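Local coordinates for protein 2,5-dihydroxypyridine 5,6-dioxygenase (Pseudomonas putida KT2440, PDB 7CUP) that catalyses the iron-dependent dioxygenolytic opening of the 2,5-dihydroxypyridine ring between carbons 5 and 6, giving N-formylmaleamate in aerobic nicotinate degradation, at residues Gly262-Gly267 with Phe299-Pro305; Val212-Pro218 with His318-Arg324; Leu169-Val175 with Leu195-Glu201. One frame throughout, in Å; residues are numbered along the deposited sequence.

Contact 1 (Gly262-Gly267 with Phe299-Pro305); sequences GISHIG and FLFSTGP. With FE (Fe (III) ion), chain G.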
loop_
_atom_site.group_PDB
_atom_site.type_symbol
_atom_site.label_atom_id
_atom_site.label_comp_id
_atom_site.label_asym_id
_atom_site.label_seq_id
_atom_site.Cartn_x
_atom_site.Cartn_y
_atom_site.Cartn_z
ATOM N N GLY A 262 -19.514 40.047 -7.564
ATOM C CA GLY A 262 -20.111 40.043 -8.911
ATOM C C GLY A 262 -20.943 38.792 -9.167
ATOM O O GLY A 262 -20.458 37.688 -8.883
ATOM N N ILE A 263 -22.120 38.939 -9.765
ATOM C CA ILE A 263 -22.932 37.784 -10.201
ATOM C C ILE A 263 -22.319 37.213 -11.474
ATOM O O ILE A 263 -22.050 37.978 -12.441
ATOM C CB ILE A 263 -24.401 38.143 -10.384
ATOM C CG1 ILE A 263 -24.994 38.739 -9.105
ATOM C CG2 ILE A 263 -25.177 36.924 -10.839
ATOM C CD1 ILE A 263 -24.960 37.814 -7.879
ATOM N N SER A 264 -22.072 35.904 -11.447
ATOM C CA SER A 264 -21.503 35.124 -12.570
ATOM C C SER A 264 -22.642 34.362 -13.244
ATOM O O SER A 264 -23.546 35.001 -13.778
ATOM C CB SER A 264 -20.377 34.238 -12.091
ATOM O OG SER A 264 -19.163 34.979 -12.083
ATOM N N HIS A 265 -22.622 33.035 -13.248
ATOM C CA HIS A 265 -23.548 32.267 -14.103
ATOM C C HIS A 265 -24.901 32.164 -13.403
ATOM O O HIS A 265 -24.960 32.279 -12.158
ATOM C CB HIS A 265 -22.914 30.946 -14.563
ATOM C CG HIS A 265 -22.567 29.999 -13.475
ATOM N ND1 HIS A 265 -23.504 29.159 -12.909
ATOM C CD2 HIS A 265 -21.390 29.738 -12.873
ATOM C CE1 HIS A 265 -22.924 28.419 -11.981
ATOM N NE2 HIS A 265 -21.629 28.764 -11.939
ATOM N N ILE A 266 -25.954 32.015 -14.201
ATOM C CA ILE A 266 -27.367 31.987 -13.749
ATOM C C ILE A 266 -28.026 30.962 -14.643
ATOM O O ILE A 266 -27.702 30.955 -15.829
ATOM C CB ILE A 266 -27.986 33.401 -13.852
ATOM C CG1 ILE A 266 -27.767 34.029 -15.227
ATOM C CG2 ILE A 266 -27.428 34.306 -12.776
ATOM C CD1 ILE A 266 -28.561 35.305 -15.442
ATOM N N GLY A 267 -28.825 30.065 -14.098
ATOM C CA GLY A 267 -29.377 28.983 -14.919
ATOM C C GLY A 267 -30.315 28.133 -14.110
ATOM O O GLY A 267 -30.691 28.552 -13.013
ATOM N N PHE A 299 -32.948 27.071 -9.254
ATOM C CA PHE A 299 -32.263 28.238 -9.854
ATOM C C PHE A 299 -30.863 28.267 -9.252
ATOM O O PHE A 299 -30.739 28.292 -8.021
ATOM C CB PHE A 299 -32.993 29.549 -9.571
ATOM C CG PHE A 299 -32.233 30.754 -10.046
ATOM C CD1 PHE A 299 -32.002 30.949 -11.393
ATOM C CD2 PHE A 299 -31.706 31.654 -9.153
ATOM C CE1 PHE A 299 -31.267 32.040 -11.836
ATOM C CE2 PHE A 299 -31.005 32.762 -9.591
ATOM C CZ PHE A 299 -30.767 32.942 -10.935
ATOM N N LEU A 300 -29.849 28.237 -10.101
ATOM C CA LEU A 300 -28.440 28.232 -9.664
ATOM C C LEU A 300 -27.823 29.524 -10.140
ATOM O O LEU A 300 -27.771 29.733 -11.366
ATOM C CB LEU A 300 -27.712 27.031 -10.275
ATOM C CG LEU A 300 -26.238 26.910 -9.900
ATOM C CD1 LEU A 300 -26.068 26.705 -8.394
ATOM C CD2 LEU A 300 -25.589 25.769 -10.676
ATOM N N PHE A 301 -27.333 30.322 -9.210
ATOM C CA PHE A 301 -26.460 31.457 -9.560
ATOM C C PHE A 301 -25.113 31.268 -8.885
ATOM O O PHE A 301 -24.996 30.466 -7.946
ATOM C CB PHE A 301 -27.085 32.804 -9.202
ATOM C CG PHE A 301 -27.279 33.086 -7.742
ATOM C CD1 PHE A 301 -28.313 32.488 -7.042
ATOM C CD2 PHE A 301 -26.445 33.972 -7.079
ATOM C CE1 PHE A 301 -28.500 32.764 -5.698
ATOM C CE2 PHE A 301 -26.642 34.250 -5.735
ATOM C CZ PHE A 301 -27.671 33.647 -5.053
ATOM N N SER A 302 -24.155 32.044 -9.363
ATOM C CA SER A 302 -22.755 31.990 -8.922
ATOM C C SER A 302 -22.229 33.416 -8.723
ATOM O O SER A 302 -22.868 34.374 -9.227
ATOM C CB SER A 302 -21.940 31.198 -9.914
ATOM O OG SER A 302 -20.588 31.173 -9.490
ATOM N N THR A 303 -21.106 33.529 -8.012
ATOM C CA THR A 303 -20.438 34.811 -7.697
ATOM C C THR A 303 -18.957 34.710 -8.055
ATOM O O THR A 303 -18.422 33.580 -8.082
ATOM C CB THR A 303 -20.626 35.183 -6.226
ATOM O OG1 THR A 303 -19.836 34.303 -5.419
ATOM C CG2 THR A 303 -22.081 35.153 -5.814
ATOM N N GLY A 304 -18.332 35.864 -8.296
ATOM C CA GLY A 304 -16.883 36.015 -8.470
ATOM C C GLY A 304 -16.488 35.986 -9.944
ATOM O O GLY A 304 -17.040 36.730 -10.753
ATOM N N PRO A 305 -15.525 35.115 -10.321
ATOM C CA PRO A 305 -14.833 35.226 -11.604
ATOM C C PRO A 305 -15.747 34.937 -12.799
ATOM O O PRO A 305 -16.676 34.159 -12.672
ATOM C CB PRO A 305 -13.734 34.153 -11.531
ATOM C CG PRO A 305 -14.246 33.141 -10.509
ATOM C CD PRO A 305 -15.078 33.949 -9.532
HETATM FE FE FE G . -20.098 29.107 -10.376
HETATM O O HOH W 1 -26.100 28.561 -12.911
HETATM O O HOH W 2 -18.468 30.363 -11.510
HETATM O O HOH W 3 -19.455 26.961 -10.958
#

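Contact 2 (Val212-Pro218 with His318-Arg324); sequences VGDIILP and HLDIPLR. With FE (Fe (III) ion), chain G.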
loop_
_atom_site.group_PDB
_atom_site.type_symbol
_atom_site.label_atom_id
_atom_site.label_comp_id
_atom_site.label_asym_id
_atom_site.label_seq_id
_atom_site.Cartn_x
_atom_site.Cartn_y
_atom_site.Cartn_z
ATOM N N VAL A 212 -34.775 29.398 4.061
ATOM C CA VAL A 212 -34.508 28.217 4.928
ATOM C C VAL A 212 -34.485 27.027 3.965
ATOM O O VAL A 212 -35.379 26.951 3.103
ATOM C CB VAL A 212 -35.562 28.063 6.055
ATOM C CG1 VAL A 212 -35.373 26.769 6.842
ATOM C CG2 VAL A 212 -35.562 29.248 7.015
ATOM N N GLY A 213 -33.438 26.203 4.028
ATOM C CA GLY A 213 -33.307 25.012 3.168
ATOM C C GLY A 213 -32.484 25.271 1.917
ATOM O O GLY A 213 -32.080 24.287 1.274
ATOM N N ASP A 214 -32.230 26.525 1.543
ATOM C CA ASP A 214 -31.418 26.784 0.335
ATOM C C ASP A 214 -29.952 26.566 0.693
ATOM O O ASP A 214 -29.643 26.440 1.879
ATOM C CB ASP A 214 -31.736 28.140 -0.281
ATOM C CG ASP A 214 -33.075 28.136 -1.003
ATOM O OD1 ASP A 214 -33.479 27.049 -1.456
ATOM O OD2 ASP A 214 -33.701 29.220 -1.114
ATOM N N ILE A 215 -29.078 26.513 -0.306
ATOM C CA ILE A 215 -27.705 25.964 -0.111
ATOM C C ILE A 215 -26.661 26.982 -0.569
ATOM O O ILE A 215 -26.861 27.630 -1.612
ATOM C CB ILE A 215 -27.590 24.610 -0.845
ATOM C CG1 ILE A 215 -28.599 23.613 -0.276
ATOM C CG2 ILE A 215 -26.167 24.069 -0.796
ATOM C CD1 ILE A 215 -28.553 22.235 -0.910
ATOM N N ILE A 216 -25.545 27.045 0.146
ATOM C CA ILE A 216 -24.313 27.701 -0.355
ATOM C C ILE A 216 -23.211 26.657 -0.537
ATOM O O ILE A 216 -22.940 25.934 0.419
ATOM C CB ILE A 216 -23.867 28.853 0.548
ATOM C CG1 ILE A 216 -25.010 29.839 0.782
ATOM C CG2 ILE A 216 -22.659 29.503 -0.089
ATOM C CD1 ILE A 216 -24.709 30.851 1.815
ATOM N N LEU A 217 -22.625 26.606 -1.741
ATOM C CA LEU A 217 -21.406 25.823 -2.045
ATOM C C LEU A 217 -20.247 26.809 -2.182
ATOM O O LEU A 217 -20.419 27.828 -2.830
ATOM C CB LEU A 217 -21.680 25.049 -3.338
ATOM C CG LEU A 217 -22.929 24.172 -3.333
ATOM C CD1 LEU A 217 -23.114 23.514 -4.675
ATOM C CD2 LEU A 217 -22.857 23.108 -2.245
ATOM N N PRO A 218 -19.041 26.565 -1.623
ATOM C CA PRO A 218 -18.675 25.288 -0.981
ATOM C C PRO A 218 -18.949 25.076 0.522
ATOM O O PRO A 218 -18.413 24.129 1.044
ATOM C CB PRO A 218 -17.146 25.272 -1.162
ATOM C CG PRO A 218 -16.766 26.723 -1.020
ATOM C CD PRO A 218 -17.902 27.506 -1.661
ATOM N N HIS A 318 -15.270 32.035 -5.194
ATOM C CA HIS A 318 -16.345 31.469 -6.039
ATOM C C HIS A 318 -17.416 30.789 -5.175
ATOM O O HIS A 318 -17.082 29.843 -4.415
ATOM C CB HIS A 318 -15.712 30.504 -7.034
ATOM C CG HIS A 318 -16.736 29.735 -7.784
ATOM N ND1 HIS A 318 -16.915 28.387 -7.605
ATOM C CD2 HIS A 318 -17.676 30.146 -8.650
ATOM C CE1 HIS A 318 -17.911 27.976 -8.350
ATOM N NE2 HIS A 318 -18.385 29.033 -9.004
ATOM N N LEU A 319 -18.673 31.218 -5.312
ATOM C CA LEU A 319 -19.845 30.562 -4.664
ATOM C C LEU A 319 -20.836 30.100 -5.729
ATOM O O LEU A 319 -20.999 30.808 -6.740
ATOM C CB LEU A 319 -20.526 31.532 -3.699
ATOM C CG LEU A 319 -19.618 32.136 -2.634
ATOM C CD1 LEU A 319 -20.413 33.123 -1.788
ATOM C CD2 LEU A 319 -18.980 31.066 -1.751
ATOM N N ASP A 320 -21.393 28.901 -5.535
ATOM C CA ASP A 320 -22.553 28.344 -6.269
ATOM C C ASP A 320 -23.685 28.251 -5.268
ATOM O O ASP A 320 -23.477 27.679 -4.163
ATOM C CB ASP A 320 -22.246 26.994 -6.911
ATOM C CG ASP A 320 -21.411 27.141 -8.168
ATOM O OD1 ASP A 320 -21.457 28.220 -8.746
ATOM O OD2 ASP A 320 -20.697 26.196 -8.522
ATOM N N ILE A 321 -24.835 28.799 -5.639
ATOM C CA ILE A 321 -26.002 28.926 -4.725
ATOM C C ILE A 321 -27.258 28.509 -5.475
ATOM O O ILE A 321 -27.770 29.280 -6.279
ATOM C CB ILE A 321 -26.113 30.362 -4.194
ATOM C CG1 ILE A 321 -24.833 30.776 -3.477
ATOM C CG2 ILE A 321 -27.347 30.485 -3.321
ATOM C CD1 ILE A 321 -24.783 32.239 -3.057
ATOM N N PRO A 322 -27.786 27.294 -5.224
ATOM C CA PRO A 322 -29.083 26.871 -5.748
ATOM C C PRO A 322 -30.253 27.262 -4.834
ATOM O O PRO A 322 -30.157 27.113 -3.641
ATOM C CB PRO A 322 -28.991 25.341 -5.810
ATOM C CG PRO A 322 -27.894 24.969 -4.814
ATOM C CD PRO A 322 -27.122 26.220 -4.470
ATOM N N LEU A 323 -31.350 27.725 -5.432
ATOM C CA LEU A 323 -32.592 28.089 -4.708
ATOM C C LEU A 323 -33.710 27.158 -5.156
ATOM O O LEU A 323 -33.773 26.835 -6.368
ATOM C CB LEU A 323 -32.933 29.548 -5.005
ATOM C CG LEU A 323 -31.807 30.532 -4.780
ATOM C CD1 LEU A 323 -32.246 31.911 -5.223
ATOM C CD2 LEU A 323 -31.373 30.536 -3.317
ATOM N N ARG A 324 -34.548 26.745 -4.204
ATOM C CA ARG A 324 -35.761 25.930 -4.432
ATOM C C ARG A 324 -36.979 26.832 -4.646
ATOM O O ARG A 324 -36.926 27.999 -4.230
ATOM C CB ARG A 324 -36.128 25.146 -3.173
ATOM C CG ARG A 324 -35.441 23.809 -3.050
ATOM C CD ARG A 324 -35.046 23.614 -1.614
ATOM N NE ARG A 324 -36.107 23.577 -0.612
ATOM C CZ ARG A 324 -36.324 24.497 0.338
ATOM N NH1 ARG A 324 -35.633 25.643 0.422
ATOM N NH2 ARG A 324 -37.275 24.247 1.207
HETATM FE FE FE G . -20.098 29.107 -10.376
HETATM O O HOH W 4 -35.863 29.678 -2.398
HETATM O O HOH W 5 -31.663 24.919 -2.652
HETATM O O HOH W 3 -19.455 26.961 -10.958
HETATM O O HOH W 2 -18.468 30.363 -11.510
#

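Contact 3 (Leu169-Val175 with Leu195-Glu201); sequences LGQYPAV and LFTWPNE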
loop_
_atom_site.group_PDB
_atom_site.type_symbol
_atom_site.label_atom_id
_atom_site.label_comp_id
_atom_site.label_asym_id
_atom_site.label_seq_id
_atom_site.Cartn_x
_atom_site.Cartn_y
_atom_site.Cartn_z
ATOM N N LEU A 169 -29.896 39.619 -20.778
ATOM C CA LEU A 169 -29.004 38.673 -21.501
ATOM C C LEU A 169 -28.691 39.194 -22.909
ATOM O O LEU A 169 -29.363 40.157 -23.336
ATOM C CB LEU A 169 -29.712 37.320 -21.558
ATOM C CG LEU A 169 -30.051 36.725 -20.196
ATOM C CD1 LEU A 169 -30.882 35.466 -20.350
ATOM C CD2 LEU A 169 -28.796 36.457 -19.392
ATOM N N GLY A 170 -27.726 38.553 -23.587
ATOM C CA GLY A 170 -27.346 38.785 -24.994
ATOM C C GLY A 170 -25.844 38.896 -25.158
ATOM O O GLY A 170 -25.317 38.502 -26.187
ATOM N N GLN A 171 -25.143 39.413 -24.167
ATOM C CA GLN A 171 -23.683 39.590 -24.260
ATOM C C GLN A 171 -22.984 38.219 -24.269
ATOM O O GLN A 171 -21.848 38.141 -24.825
ATOM C CB GLN A 171 -23.221 40.505 -23.129
ATOM C CG GLN A 171 -21.824 41.072 -23.331
ATOM C CD GLN A 171 -21.532 42.200 -22.372
ATOM O OE1 GLN A 171 -22.378 42.582 -21.556
ATOM N NE2 GLN A 171 -20.328 42.744 -22.474
ATOM N N TYR A 172 -23.581 37.167 -23.696
ATOM C CA TYR A 172 -22.791 35.961 -23.324
ATOM C C TYR A 172 -23.467 34.681 -23.783
ATOM O O TYR A 172 -24.690 34.589 -23.842
ATOM C CB TYR A 172 -22.532 35.935 -21.820
ATOM C CG TYR A 172 -21.587 36.998 -21.332
ATOM C CD1 TYR A 172 -20.253 36.981 -21.675
ATOM C CD2 TYR A 172 -22.033 38.030 -20.522
ATOM C CE1 TYR A 172 -19.379 37.962 -21.232
ATOM C CE2 TYR A 172 -21.185 39.029 -20.087
ATOM C CZ TYR A 172 -19.848 38.980 -20.421
ATOM O OH TYR A 172 -18.985 39.922 -19.944
ATOM N N PRO A 173 -22.695 33.617 -24.079
ATOM C CA PRO A 173 -23.293 32.387 -24.590
ATOM C C PRO A 173 -24.057 31.604 -23.503
ATOM O O PRO A 173 -23.896 31.895 -22.350
ATOM C CB PRO A 173 -22.091 31.603 -25.138
ATOM C CG PRO A 173 -20.896 32.137 -24.397
ATOM C CD PRO A 173 -21.248 33.528 -23.907
ATOM N N ALA A 174 -24.883 30.646 -23.919
ATOM C CA ALA A 174 -25.483 29.567 -23.109
ATOM C C ALA A 174 -24.454 28.427 -23.004
ATOM O O ALA A 174 -23.838 28.109 -24.014
ATOM C CB ALA A 174 -26.740 29.093 -23.785
ATOM N N VAL A 175 -24.237 27.865 -21.816
ATOM C CA VAL A 175 -23.369 26.670 -21.632
ATOM C C VAL A 175 -24.234 25.561 -21.052
ATOM O O VAL A 175 -25.043 25.847 -20.159
ATOM C CB VAL A 175 -22.145 26.993 -20.764
ATOM C CG1 VAL A 175 -21.337 25.747 -20.425
ATOM C CG2 VAL A 175 -21.261 28.017 -21.451
ATOM N N LEU A 195 -27.892 23.883 -17.174
ATOM C CA LEU A 195 -27.448 24.907 -18.142
ATOM C C LEU A 195 -27.493 26.281 -17.468
ATOM O O LEU A 195 -28.187 26.439 -16.444
ATOM C CB LEU A 195 -28.303 24.812 -19.417
ATOM C CG LEU A 195 -29.630 25.591 -19.447
ATOM C CD1 LEU A 195 -30.138 25.751 -20.880
ATOM C CD2 LEU A 195 -30.673 24.886 -18.594
ATOM N N PHE A 196 -26.736 27.226 -18.020
ATOM C CA PHE A 196 -26.570 28.582 -17.467
ATOM C C PHE A 196 -26.031 29.529 -18.550
ATOM O O PHE A 196 -25.521 29.048 -19.583
ATOM C CB PHE A 196 -25.625 28.524 -16.266
ATOM C CG PHE A 196 -24.338 27.778 -16.527
ATOM C CD1 PHE A 196 -23.220 28.440 -17.016
ATOM C CD2 PHE A 196 -24.247 26.420 -16.278
ATOM C CE1 PHE A 196 -22.036 27.758 -17.247
ATOM C CE2 PHE A 196 -23.065 25.735 -16.517
ATOM C CZ PHE A 196 -21.964 26.398 -17.014
ATOM N N THR A 197 -26.208 30.831 -18.318
ATOM C CA THR A 197 -25.524 31.951 -19.010
ATOM C C THR A 197 -24.884 32.860 -17.975
ATOM O O THR A 197 -24.795 32.462 -16.800
ATOM C CB THR A 197 -26.447 32.900 -19.797
ATOM O OG1 THR A 197 -27.773 32.394 -19.949
ATOM C CG2 THR A 197 -25.840 33.239 -21.135
ATOM N N TRP A 198 -24.470 34.044 -18.427
ATOM C CA TRP A 198 -24.037 35.177 -17.588
ATOM C C TRP A 198 -24.960 36.346 -17.898
ATOM O O TRP A 198 -25.440 36.468 -19.017
ATOM C CB TRP A 198 -22.563 35.486 -17.875
ATOM C CG TRP A 198 -21.644 34.381 -17.469
ATOM C CD1 TRP A 198 -20.766 34.393 -16.423
ATOM C CD2 TRP A 198 -21.479 33.109 -18.120
ATOM N NE1 TRP A 198 -20.093 33.208 -16.362
ATOM C CE2 TRP A 198 -20.505 32.402 -17.387
ATOM C CE3 TRP A 198 -22.023 32.521 -19.268
ATOM C CZ2 TRP A 198 -20.067 31.137 -17.761
ATOM C CZ3 TRP A 198 -21.603 31.262 -19.635
ATOM C CH2 TRP A 198 -20.645 30.578 -18.880
ATOM N N PRO A 199 -25.279 37.206 -16.918
ATOM C CA PRO A 199 -25.991 38.449 -17.218
ATOM C C PRO A 199 -25.073 39.394 -18.014
ATOM O O PRO A 199 -23.841 39.312 -17.876
ATOM C CB PRO A 199 -26.290 39.046 -15.839
ATOM C CG PRO A 199 -25.208 38.463 -14.926
ATOM C CD PRO A 199 -24.873 37.103 -15.508
ATOM N N ASN A 200 -25.666 40.330 -18.756
ATOM C CA ASN A 200 -24.903 41.439 -19.406
ATOM C C ASN A 200 -24.065 42.154 -18.346
ATOM O O ASN A 200 -24.496 42.167 -17.165
ATOM C CB ASN A 200 -25.843 42.367 -20.179
ATOM C CG ASN A 200 -26.565 41.613 -21.271
ATOM O OD1 ASN A 200 -26.075 40.595 -21.748
ATOM N ND2 ASN A 200 -27.752 42.061 -21.632
ATOM N N GLU A 201 -22.912 42.712 -18.734
ATOM C CA GLU A 201 -21.967 43.376 -17.789
ATOM C C GLU A 201 -22.731 44.521 -17.069
ATOM O O GLU A 201 -23.559 45.184 -17.701
ATOM C CB GLU A 201 -20.672 43.743 -18.539
ATOM C CG GLU A 201 -19.377 43.538 -17.733
ATOM C CD GLU A 201 -18.969 42.116 -17.354
ATOM O OE1 GLU A 201 -19.541 41.172 -17.928
ATOM O OE2 GLU A 201 -18.067 41.942 -16.469
HETATM O O HOH W 6 -25.764 37.204 -21.803
#

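Contact 1 (Gly262-Gly267 with Phe299-Pro305)
Strands 263-267 and 299-303 pair antiparallel, their axes 162° apart. Gly-267 and Leu-300 form a hydrogen-bonded pair at one end. At the other, Gly-304 N binds Gly-262 O, and Ser-264 N reaches Ser-302 O at 2.8 Å. A beta bulge between Ile-263 and Ile-266 shifts the register by one. The bulge includes His-265. With chi1 at 62° its imidazole turns to the iron, and NE2 binds the metal at 2.2 Å. Ser-302 CB lies over one face of this ring in a CH-pi contact, 3.4 Å from the centroid, and Ser-302 OG ligates the same iron at 2.3 Å. Ser-302 OG is also hydrogen-bonded to Leu-319 O. Water 1 accepts from His-265 ND1 and donates to Leu-300 O; with the iron at NE2, this link holds the ring's rotation. Ser-264 OG donates to Pro-305 O at 2.7 Å, from above the carbonyl plane.

The other face, with Ile-263, Ile-266 and Phe-301, is largely apolar. Ile-266 CG2 touches Phe-299 CZ at 4.0 Å and Phe-301 CB at 3.9 Å. Phe-299 CD1 lies 3.2 Å from Gly-267 O. With an alanine at Phe-299, Ile-266 CG2 would probably lose its ring neighbour and a gap would open beside Gly-267 O. The two faces thus differ in chemistry: one presents iron ligands from neighbouring strands, and the other is mainly hydrophobic packing.

Contact 2 (Val212-Pro218 with His318-Arg324)
Asp-214 and Arg-324 close one end of this antiparallel contact, and Leu-217 and Asp-320 form its single beta bridge. Leu-217 N bonds Asp-320 O at 2.8 Å, and Asp-320 N returns one to Leu-217 O.

Between these ends, side-chain bumps meet backbone carbonyls. The Pro-322 ring and Ile-321 CG2 lie against the Ile-215 carbonyl, with Pro-322 CD 3.2 Å from Ile-215 O. That oxygen is buried without a polar partner. Leu-319 CD2 fits against the Leu-217 carbonyl and Pro-218 CD, 3.7 Å from the latter; a cis peptide precedes this proline. Leu-323 CD2 lies across the Asp-214 carboxylate.

Arg-324 bends at chi2 and chi3 to bring NH1 back over Gly-213, where a side chain would clash. NH1 bonds Val-212 O at 3.0 Å and makes a salt bridge to Asp-214 OD1 at 3.2 Å. Arg-324 N grips OD1 from the opposite face. Asp-211 N holds Asp-214 OD2, and Glu-246 of the second subunit pairs with Arg-324 NH2.

His-318 NE2 and Asp-320 OD1 bind the iron. Thr-73 O is hydrogen-bonded to His-318 ND1, and Arg-293 forms a salt bridge with Asp-320 OD2. Strand 299-303 flanks strand 319-323, strand 207-210 packs on Ile-216, and helix 290-294 on Ile-215.

Contact 3 (Leu169-Val175 with Leu195-Glu201)
Val-175 and Phe-196 form an antiparallel hydrogen-bonded pair where strand 175-177 forms an outermost strand of the five-stranded antiparallel sheet that carries the iron ligands. Residues 169-174 lead into it as an irregular loop lying along the end of strand 194-197 and the chain that follows.

Backbone bonds hold the strand end. Val-175 N reaches Phe-196 O at 2.8 Å, and Phe-196 N returns to Val-175 O.

Side-chain amides hold the loop end. Asn-200 uses both ends of its amide. Its ND2 donates to Leu-169 O at 3.0 Å, standing well above that carbonyl's plane. Its OD1 accepts from Gln-171 N at 2.8 Å. Gln-171 has CG anti to the backbone N (chi1 -164°) and an extended chain, which carries OE1 to Glu-201 N at 2.9 Å. Here the loop and the following chain each lend an amide to the other's backbone. Water 6 bridges further, accepting from Gly-170 N and Tyr-172 N and donating to Trp-198 O.

Apolar contacts run along the length of the contact. Tyr-172 CD2 lies on Trp-198 CB, the two side chains crossing at about a right angle. Val-175 spreads its branches: CG1 runs alongside Phe-196 and meets CZ at 3.5 Å, while CG2 meets the Trp-198 ring at its edge, near CH2. Leu-169 CD2 turns back to Pro-199 CA. Behind this layer, Phe-196 and Trp-198 both touch His-265, an iron ligand, so these two rings stand in the second shell of the metal site.

One charged group completes the set. Tyr-172 OH donates to Glu-201 OE1; the modelled separation, 2.4 Å, is very short and its exact length doubtful. OE1 lies near the plane of the phenol ring, with ring and carboxylate planes 64° apart.

In the fold
All three contacts reach one antiparallel sheet. Contact 1 pairs two inner strands, while contacts 2 and 3 lie toward its opposite margins, their centres about 20 Å apart. Contact 1 touches both. Strand 299-303 adjoins strand 319-323 of contact 2, and strand 263-269 adjoins strand 194-197 of contact 3. Contacts 1 and 2 are buried and share the iron, each giving two protein ligands. Contact 3 gives none and is partly exposed. Chemistry follows place: contact 1 sets metal ligation against hydrophobic packing, contact 2 adds a salt bridge near the second subunit, and contact 3 adds amide and water bonds in its loop to a short strand pairing.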